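Periplasmic beta-glucosidase (Pseudomonas aeruginosa, PDB 6R5T) probably hydrolyses terminal, non-reducing beta-D-glucosyl residues to release beta-D-glucose, as a periplasmic member of glycoside hydrolase family 3. Local coordinates at residues Leu624-Glu629 / Arg728-Leu733; Gln660-Ser665 / Pro711-Val716. The protein carries 1 engineered substitution. One frame throughout, in Å; residues are numbered along the deposited sequence.

Contact 1 (Leu624-Glu629 / Arg728-Leu733)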
ATOM      1  N   LEU A 624      11.053  15.271  31.763  1.00 19.65           N
ATOM      2  CA  LEU A 624      11.528  13.892  31.773  1.00 18.54           C
ATOM      3  C   LEU A 624      12.956  13.844  32.326  1.00 20.12           C
ATOM      4  O   LEU A 624      13.779  14.667  31.903  1.00 20.58           O
ATOM      5  CB  LEU A 624      11.520  13.390  30.332  1.00 19.70           C
ATOM      6  CG  LEU A 624      12.114  12.006  30.126  1.00 19.22           C
ATOM      7  CD1 LEU A 624      11.374  10.924  30.869  1.00 19.99           C
ATOM      8  CD2 LEU A 624      12.183  11.701  28.645  1.00 19.56           C
ATOM      9  N   ARG A 625      13.192  12.912  33.221  1.00 20.09           N
ATOM     10  CA  ARG A 625      14.541  12.701  33.798  1.00 26.03           C
ATOM     11  C   ARG A 625      14.919  11.226  33.676  1.00 20.79           C
ATOM     12  O   ARG A 625      14.141  10.350  34.071  1.00 24.14           O
ATOM     13  CB  ARG A 625      14.532  13.231  35.236  1.00 27.46           C
ATOM     14  CG  ARG A 625      14.286  14.741  35.332  1.00 33.72           C
ATOM     15  CD  ARG A 625      15.450  15.596  34.816  1.00 38.75           C
ATOM     16  NE  ARG A 625      15.302  17.063  34.904  1.00 42.69           N
ATOM     17  CZ  ARG A 625      15.085  17.897  33.866  1.00 44.63           C
ATOM     18  NH1 ARG A 625      14.951  17.430  32.629  1.00 45.82           N
ATOM     19  NH2 ARG A 625      14.984  19.209  34.066  1.00 41.70           N
ATOM     20  N   LEU A 626      16.135  10.946  33.196  1.00 20.05           N
ATOM     21  CA  LEU A 626      16.665   9.575  33.139  1.00 20.97           C
ATOM     22  C   LEU A 626      17.622   9.366  34.322  1.00 22.46           C
ATOM     23  O   LEU A 626      18.307  10.333  34.697  1.00 23.41           O
ATOM     24  CB  LEU A 626      17.403   9.366  31.819  1.00 18.54           C
ATOM     25  CG  LEU A 626      16.611   9.662  30.558  1.00 19.78           C
ATOM     26  CD1 LEU A 626      17.446   9.321  29.322  1.00 19.96           C
ATOM     27  CD2 LEU A 626      15.306   8.879  30.558  1.00 20.66           C
ATOM     28  N   SER A 627      17.685   8.144  34.821  1.00 23.14           N
ATOM     29  CA  SER A 627      18.483   7.776  36.018  1.00 26.13           C
ATOM     30  C   SER A 627      19.982   7.861  35.685  1.00 27.05           C
ATOM     31  O   SER A 627      20.770   8.046  36.611  1.00 27.38           O
ATOM     32  CB  SER A 627      18.126   6.429  36.540  1.00 22.54           C
ATOM     33  OG  SER A 627      18.288   5.460  35.558  1.00 25.54           O
ATOM     34  N   SER A 628      20.378   7.749  34.417  1.00 24.60           N
ATOM     35  CA  SER A 628      21.773   8.014  34.017  1.00 26.65           C
ATOM     36  C   SER A 628      21.863   8.320  32.527  1.00 26.29           C
ATOM     37  O   SER A 628      20.903   8.071  31.791  1.00 24.71           O
ATOM     38  CB  SER A 628      22.729   6.908  34.422  1.00 32.99           C
ATOM     39  OG  SER A 628      22.643   5.775  33.599  1.00 39.13           O
ATOM     40  N   GLU A 629      23.020   8.822  32.146  1.00 24.65           N
ATOM     41  CA  GLU A 629      23.326   9.215  30.760  1.00 27.33           C
ATOM     42  C   GLU A 629      23.904   8.025  30.011  1.00 25.30           C
ATOM     43  O   GLU A 629      23.979   8.125  28.798  1.00 21.89           O
ATOM     44  CB  GLU A 629      24.280  10.402  30.775  1.00 37.94           C
ATOM     45  CG  GLU A 629      23.584  11.699  31.170  1.00 48.46           C
ATOM     46  CD  GLU A 629      24.355  12.984  30.895  1.00 56.78           C
ATOM     47  OE1 GLU A 629      25.085  13.051  29.862  1.00 62.74           O
ATOM     48  OE2 GLU A 629      24.209  13.934  31.704  1.00 64.73           O
ATOM     49  N   ARG A 728      14.742  12.923  26.122  1.00 16.26           N
ATOM     50  CA  ARG A 728      16.117  12.952  26.685  1.00 17.09           C
ATOM     51  C   ARG A 728      16.876  11.769  26.120  1.00 17.18           C
ATOM     52  O   ARG A 728      16.250  10.746  25.785  1.00 18.17           O
ATOM     53  CB  ARG A 728      16.089  12.780  28.198  1.00 19.80           C
ATOM     54  CG  ARG A 728      15.318  13.870  28.919  1.00 27.02           C
ATOM     55  CD  ARG A 728      15.996  15.192  28.770  1.00 30.16           C
ATOM     56  NE  ARG A 728      16.922  15.410  29.848  1.00 42.54           N
ATOM     57  CZ  ARG A 728      17.641  16.533  29.980  1.00 51.02           C
ATOM     58  NH1 ARG A 728      18.462  16.687  31.009  1.00 51.46           N
ATOM     59  NH2 ARG A 728      17.554  17.487  29.069  1.00 50.37           N
ATOM     60  N   SER A 729      18.194  11.886  26.060  1.00 16.96           N
ATOM     61  CA  SER A 729      19.020  10.835  25.447  1.00 16.67           C
ATOM     62  C   SER A 729      19.868  10.106  26.485  1.00 17.31           C
ATOM     63  O   SER A 729      20.233  10.700  27.490  1.00 17.54           O
ATOM     64  CB  SER A 729      19.887  11.387  24.361  1.00 17.35           C
ATOM     65  OG  SER A 729      19.038  11.823  23.306  1.00 21.03           O
ATOM     66  N   PHE A 730      20.175   8.861  26.187  1.00 17.05           N
ATOM     67  CA  PHE A 730      21.248   8.143  26.904  1.00 15.66           C
ATOM     68  C   PHE A 730      22.086   7.404  25.876  1.00 16.98           C
ATOM     69  O   PHE A 730      21.711   7.262  24.713  1.00 16.97           O
ATOM     70  CB  PHE A 730      20.685   7.226  27.976  1.00 15.76           C
ATOM     71  CG  PHE A 730      19.960   6.018  27.444  1.00 16.24           C
ATOM     72  CD1 PHE A 730      18.610   6.097  27.149  1.00 16.38           C
ATOM     73  CD2 PHE A 730      20.602   4.809  27.260  1.00 15.54           C
ATOM     74  CE1 PHE A 730      17.933   5.000  26.661  1.00 16.46           C
ATOM     75  CE2 PHE A 730      19.923   3.716  26.760  1.00 16.47           C
ATOM     76  CZ  PHE A 730      18.579   3.820  26.469  1.00 15.82           C
ATOM     77  N   THR A 731      23.230   6.915  26.315  1.00 15.84           N
ATOM     78  CA  THR A 731      24.118   6.112  25.481  1.00 17.32           C
ATOM     79  C   THR A 731      24.206   4.691  26.025  1.00 19.25           C
ATOM     80  O   THR A 731      24.473   4.501  27.212  1.00 19.58           O
ATOM     81  CB  THR A 731      25.513   6.735  25.439  1.00 20.18           C
ATOM     82  OG1 THR A 731      25.424   8.041  24.890  1.00 22.83           O
ATOM     83  CG2 THR A 731      26.457   5.920  24.600  1.00 21.53           C
ATOM     84  N   LEU A 732      23.935   3.711  25.171  1.00 17.44           N
ATOM     85  CA  LEU A 732      24.188   2.289  25.489  1.00 17.11           C
ATOM     86  C   LEU A 732      25.666   2.042  25.229  1.00 18.68           C
ATOM     87  O   LEU A 732      26.162   2.373  24.117  1.00 18.48           O
ATOM     88  CB  LEU A 732      23.344   1.389  24.585  1.00 18.96           C
ATOM     89  CG  LEU A 732      23.483  -0.107  24.809  1.00 19.50           C
ATOM     90  CD1 LEU A 732      22.954  -0.485  26.190  1.00 20.61           C
ATOM     91  CD2 LEU A 732      22.753  -0.879  23.722  1.00 21.51           C
ATOM     92  N   LEU A 733      26.342   1.428  26.201  1.00 21.68           N
ATOM     93  CA  LEU A 733      27.798   1.115  26.096  1.00 24.30           C
ATOM     94  C   LEU A 733      28.039  -0.205  25.332  1.00 26.92           C
ATOM     95  O   LEU A 733      27.109  -1.027  25.365  1.00 30.42           O
ATOM     96  CB  LEU A 733      28.361   1.055  27.520  1.00 27.66           C
ATOM     97  CG  LEU A 733      28.183   2.339  28.327  1.00 28.09           C
ATOM     98  CD1 LEU A 733      28.606   2.186  29.791  1.00 30.81           C
ATOM     99  CD2 LEU A 733      28.902   3.501  27.671  1.00 32.18           C
TER
HETATM  100  O   HOH W   1      17.775  13.284  31.929  1.00 27.04           O
HETATM  101  O   HOH W   2      20.625  10.643  30.068  1.00 50.04           O

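Contact 2 (Gln660-Ser665 / Pro711-Val716). With MG (magnesium ion), chain F.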
ATOM      1  N   GLN A 660      13.583   6.082  20.319  1.00 13.36           N
ATOM      2  CA  GLN A 660      14.158   6.151  18.973  1.00 13.32           C
ATOM      3  C   GLN A 660      15.619   5.696  19.063  1.00 14.69           C
ATOM      4  O   GLN A 660      16.316   6.089  20.033  1.00 14.42           O
ATOM      5  CB  GLN A 660      14.092   7.546  18.366  1.00 14.92           C
ATOM      6  CG  GLN A 660      14.633   7.610  16.939  1.00 16.04           C
ATOM      7  CD  GLN A 660      14.689   9.017  16.401  1.00 18.12           C
ATOM      8  OE1 GLN A 660      14.513   9.977  17.142  1.00 21.91           O
ATOM      9  NE2 GLN A 660      14.900   9.152  15.084  1.00 20.45           N
ATOM     10  N   ASP A 661      16.051   4.957  18.056  1.00 13.51           N
ATOM     11  CA  ASP A 661      17.469   4.576  17.886  1.00 13.97           C
ATOM     12  C   ASP A 661      17.977   5.319  16.658  1.00 13.58           C
ATOM     13  O   ASP A 661      17.763   4.854  15.541  1.00 14.79           O
ATOM     14  CB  ASP A 661      17.544   3.069  17.698  1.00 14.67           C
ATOM     15  CG  ASP A 661      18.949   2.516  17.538  1.00 13.89           C
ATOM     16  OD1 ASP A 661      19.903   3.348  17.537  1.00 14.12           O
ATOM     17  OD2 ASP A 661      19.064   1.294  17.349  1.00 15.68           O
ATOM     18  N   PRO A 662      18.497   6.552  16.825  1.00 14.11           N
ATOM     19  CA  PRO A 662      18.708   7.417  15.671  1.00 15.20           C
ATOM     20  C   PRO A 662      19.839   7.026  14.732  1.00 14.80           C
ATOM     21  O   PRO A 662      19.910   7.624  13.646  1.00 14.53           O
ATOM     22  CB  PRO A 662      18.961   8.778  16.316  1.00 16.83           C
ATOM     23  CG  PRO A 662      19.584   8.414  17.657  1.00 17.02           C
ATOM     24  CD  PRO A 662      18.760   7.229  18.105  1.00 14.20           C
ATOM     25  N   VAL A 663      20.736   6.114  15.147  1.00 14.47           N
ATOM     26  CA  VAL A 663      21.827   5.654  14.266  1.00 14.28           C
ATOM     27  C   VAL A 663      21.862   4.140  14.390  1.00 15.14           C
ATOM     28  O   VAL A 663      22.057   3.624  15.483  1.00 14.43           O
ATOM     29  CB  VAL A 663      23.192   6.257  14.635  1.00 15.44           C
ATOM     30  CG1 VAL A 663      24.264   5.649  13.725  1.00 16.81           C
ATOM     31  CG2 VAL A 663      23.177   7.770  14.573  1.00 14.99           C
ATOM     32  N   ALA A 664      21.642   3.439  13.313  1.00 14.34           N
ATOM     33  CA  ALA A 664      21.558   1.975  13.362  1.00 14.84           C
ATOM     34  C   ALA A 664      21.939   1.383  12.015  1.00 15.63           C
ATOM     35  O   ALA A 664      22.004   2.118  11.027  1.00 18.10           O
ATOM     36  CB  ALA A 664      20.189   1.516  13.804  1.00 14.59           C
ATOM     37  N   SER A 665      22.146   0.085  11.992  1.00 16.64           N
ATOM     38  CA  SER A 665      22.535  -0.652  10.760  0.82 18.03           C
ATOM     39  C   SER A 665      21.341  -0.827   9.814  1.00 19.25           C
ATOM     40  O   SER A 665      21.574  -1.271   8.678  1.00 20.58           O
ATOM     41  CB  SER A 665      23.172  -1.985  11.091  0.82 19.91           C
ATOM     42  OG  SER A 665      22.281  -2.819  11.812  0.82 19.88           O
ATOM     43  N   PRO A 711      25.590  -0.331  20.365  1.00 20.13           N
ATOM     44  CA  PRO A 711      25.977   0.775  21.218  1.00 20.57           C
ATOM     45  C   PRO A 711      25.747   2.103  20.504  1.00 21.17           C
ATOM     46  O   PRO A 711      25.804   2.178  19.265  1.00 23.43           O
ATOM     47  CB  PRO A 711      27.483   0.546  21.481  1.00 22.61           C
ATOM     48  CG  PRO A 711      27.942  -0.333  20.295  1.00 26.71           C
ATOM     49  CD  PRO A 711      26.735  -1.143  19.887  1.00 24.68           C
ATOM     50  N   GLY A 712      25.504   3.143  21.280  1.00 17.82           N
ATOM     51  CA  GLY A 712      25.196   4.477  20.772  1.00 17.10           C
ATOM     52  C   GLY A 712      24.006   5.108  21.454  1.00 15.58           C
ATOM     53  O   GLY A 712      23.504   4.614  22.487  1.00 15.99           O
ATOM     54  N   GLU A 713      23.552   6.208  20.852  1.00 16.14           N
ATOM     55  CA  GLU A 713      22.506   7.033  21.427  1.00 16.61           C
ATOM     56  C   GLU A 713      21.152   6.323  21.327  1.00 14.99           C
ATOM     57  O   GLU A 713      20.847   5.715  20.280  1.00 16.23           O
ATOM     58  CB  GLU A 713      22.406   8.365  20.677  1.00 18.48           C
ATOM     59  CG  GLU A 713      21.415   9.322  21.313  1.00 21.92           C
ATOM     60  CD  GLU A 713      21.269  10.641  20.572  1.00 24.89           C
ATOM     61  OE1 GLU A 713      21.851  10.746  19.459  1.00 24.26           O
ATOM     62  OE2 GLU A 713      20.602  11.557  21.109  1.00 23.36           O
ATOM     63  N   PHE A 714      20.343   6.469  22.355  1.00 14.05           N
ATOM     64  CA  PHE A 714      18.881   6.235  22.285  1.00 14.98           C
ATOM     65  C   PHE A 714      18.189   7.474  22.795  1.00 15.46           C
ATOM     66  O   PHE A 714      18.654   8.087  23.769  1.00 15.61           O
ATOM     67  CB  PHE A 714      18.486   5.016  23.099  1.00 15.83           C
ATOM     68  CG  PHE A 714      18.971   3.745  22.489  1.00 15.37           C
ATOM     69  CD1 PHE A 714      20.242   3.276  22.767  1.00 15.27           C
ATOM     70  CD2 PHE A 714      18.196   3.034  21.593  1.00 16.02           C
ATOM     71  CE1 PHE A 714      20.700   2.122  22.178  1.00 17.24           C
ATOM     72  CE2 PHE A 714      18.683   1.894  20.964  1.00 15.33           C
ATOM     73  CZ  PHE A 714      19.932   1.426  21.273  1.00 15.62           C
ATOM     74  N   LYS A 715      17.068   7.817  22.178  1.00 15.12           N
ATOM     75  CA  LYS A 715      16.251   8.960  22.607  1.00 15.58           C
ATOM     76  C   LYS A 715      15.003   8.377  23.236  1.00 13.46           C
ATOM     77  O   LYS A 715      14.365   7.461  22.654  1.00 14.26           O
ATOM     78  CB  LYS A 715      15.869   9.875  21.431  1.00 17.19           C
ATOM     79  CG  LYS A 715      17.041  10.513  20.732  1.00 21.65           C
ATOM     80  CD  LYS A 715      16.605  11.510  19.655  1.00 27.06           C
ATOM     81  CE  LYS A 715      17.669  12.580  19.521  1.00 37.54           C
ATOM     82  NZ  LYS A 715      17.364  13.534  18.434  1.00 40.66           N
ATOM     83  N   VAL A 716      14.663   8.876  24.405  1.00 12.43           N
ATOM     84  CA  VAL A 716      13.500   8.475  25.211  1.00 13.15           C
ATOM     85  C   VAL A 716      12.513   9.620  25.148  1.00 15.23           C
ATOM     86  O   VAL A 716      12.872  10.743  25.510  1.00 15.85           O
ATOM     87  CB  VAL A 716      13.894   8.159  26.670  1.00 13.33           C
ATOM     88  CG1 VAL A 716      12.661   7.754  27.438  1.00 15.19           C
ATOM     89  CG2 VAL A 716      14.958   7.077  26.738  1.00 16.54           C
TER
HETATM   90 MG    MG F 803      21.997   3.166  17.445  1.00 17.08          MG
HETATM   91  O   HOH W   3      14.958  12.402  16.890  1.00 38.28           O
HETATM   92  O   HOH W   4      21.639   1.136  16.904  1.00 17.20           O
HETATM   93  O   HOH W   5      22.006   5.211  17.928  1.00 15.16           O
HETATM   94  O   HOH W   6      24.123   3.036  17.305  1.00 17.36           O
HETATM   95  O   HOH W   7      22.219   2.695  19.475  1.00 16.33           O

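Contact 1 (Leu624-Glu629 / Arg728-Leu733)
Arg728 reaches from strand 725-732 over the backbone of 624-629 and meets three successive side chains. Its CG stands beside its own backbone N, and bends at chi2 and chi3 (-91°) bring one face of the guanidinium to Arg625. Leu624, whose CG is anti to the backbone N, runs antiparallel to it, so that Arg728 CG packs 3.5 Å from Leu624 O and 3.8 Å from Leu624 CD2. Leu626 lies across the same chain, with Arg728 CB 3.9 Å from Leu626 CD1. That methyl also touches the carbonyl of Ser729 and CD1 of Phe730.

The two guanidinium planes are 40° apart, and Arg625 NH1 sits over one face of Arg728, offset toward the rim. Arg625 NH1 and Arg728 NH1 are 3.9 Å apart, so like charges adjoin; the Arg625 NH1 bond to Leu624 O, 3.1 Å long, probably eases this. A water accepts from both Leu626 N and Arg728 NE, in the plane of the Arg728 group. A second water joins Ser628 O to Ser729 O.

Thr731 N donates to Glu629 O (2.9 Å, 158° at the hydrogen), approaching above the carbonyl plane. After strand 619-626 of one sheet the chain thus crosses to the other, where 630-631 runs parallel to 725-732 and Leu631 also bonds Thr731: one continuous edge serves both sheets of the fibronectin type III-like beta-sandwich.

Contact 2 (Gln660-Ser665 / Pro711-Val716)
A magnesium ion held by two protein atoms and four waters sets this contact apart: all its protein ligands come from 660-665, while 711-716 is joined to it through water. Asp661 OD1 binds at 2.1 Å and Val663 O at 2.0 Å, and waters at 2.1 Å complete six-fold coordination. One of these waters donates to Glu713 O (2.7 Å) and accepts from Val663 N; another donates to Pro711 O. Asp661 binds through one oxygen, since OD2 is 3.5 Å from the metal and instead accepts from a coordinated water and forms a salt bridge with Arg668.

The carboxylate is placed by chi1 -179°, CG anti to the backbone N, alongside the Phe714 ring and pointing the same way. Its plane is turned 39° from the ring, with Asp661 CG 3.5 Å from Phe714 CE2.

Where strand 651-660 of the fibronectin type III-like domain ends, Gln660 and Lys715 form an antiparallel hydrogen-bonded pair, both bonds lying in the plane of the acceptor carbonyl. Lys715 N to Gln660 O is the straighter, at 173°. The pairing stops there: Pro662, which has no N-H, sets its ring CD 3.4 Å from Glu713 O and crosses the extended Glu713 side chain, whose OE2 has Ser729 as partner, at about a right angle.

The side chains of Gln660 and Lys715 rise from the same face of the sheet, both extended beyond CG, with Gln660 OE1 3.6 Å from Lys715 CD, and one water donates to Gln660 OE1 and accepts from Lys715 NZ.

In the fold
Contacts 1 and 2 have centres 11 Å apart. Segment 728-733 of contact 1 shares one sheet with strand 712-719 and the end of strand 651-660 from contact 2, while 624-626 belongs to the facing sheet. Backbone bonds between the neighbouring strands 712-719 and 725-732 pair Arg728 with Val716, Phe730 with Phe714 and Leu732 with Gly712; across them Ser729 OG lies 2.7 Å from Glu713 OE2, a probable hydrogen bond. Contact 1 binds no metal, yet the side chain of Thr731 is about 9 Å from the magnesium of contact 2. Around that site Val663 packs on Gly269 of the second subunit, whereas 624-629 and 728-733 touch no other chain of the assembly. Neither contact includes a residue of the glycan pocket.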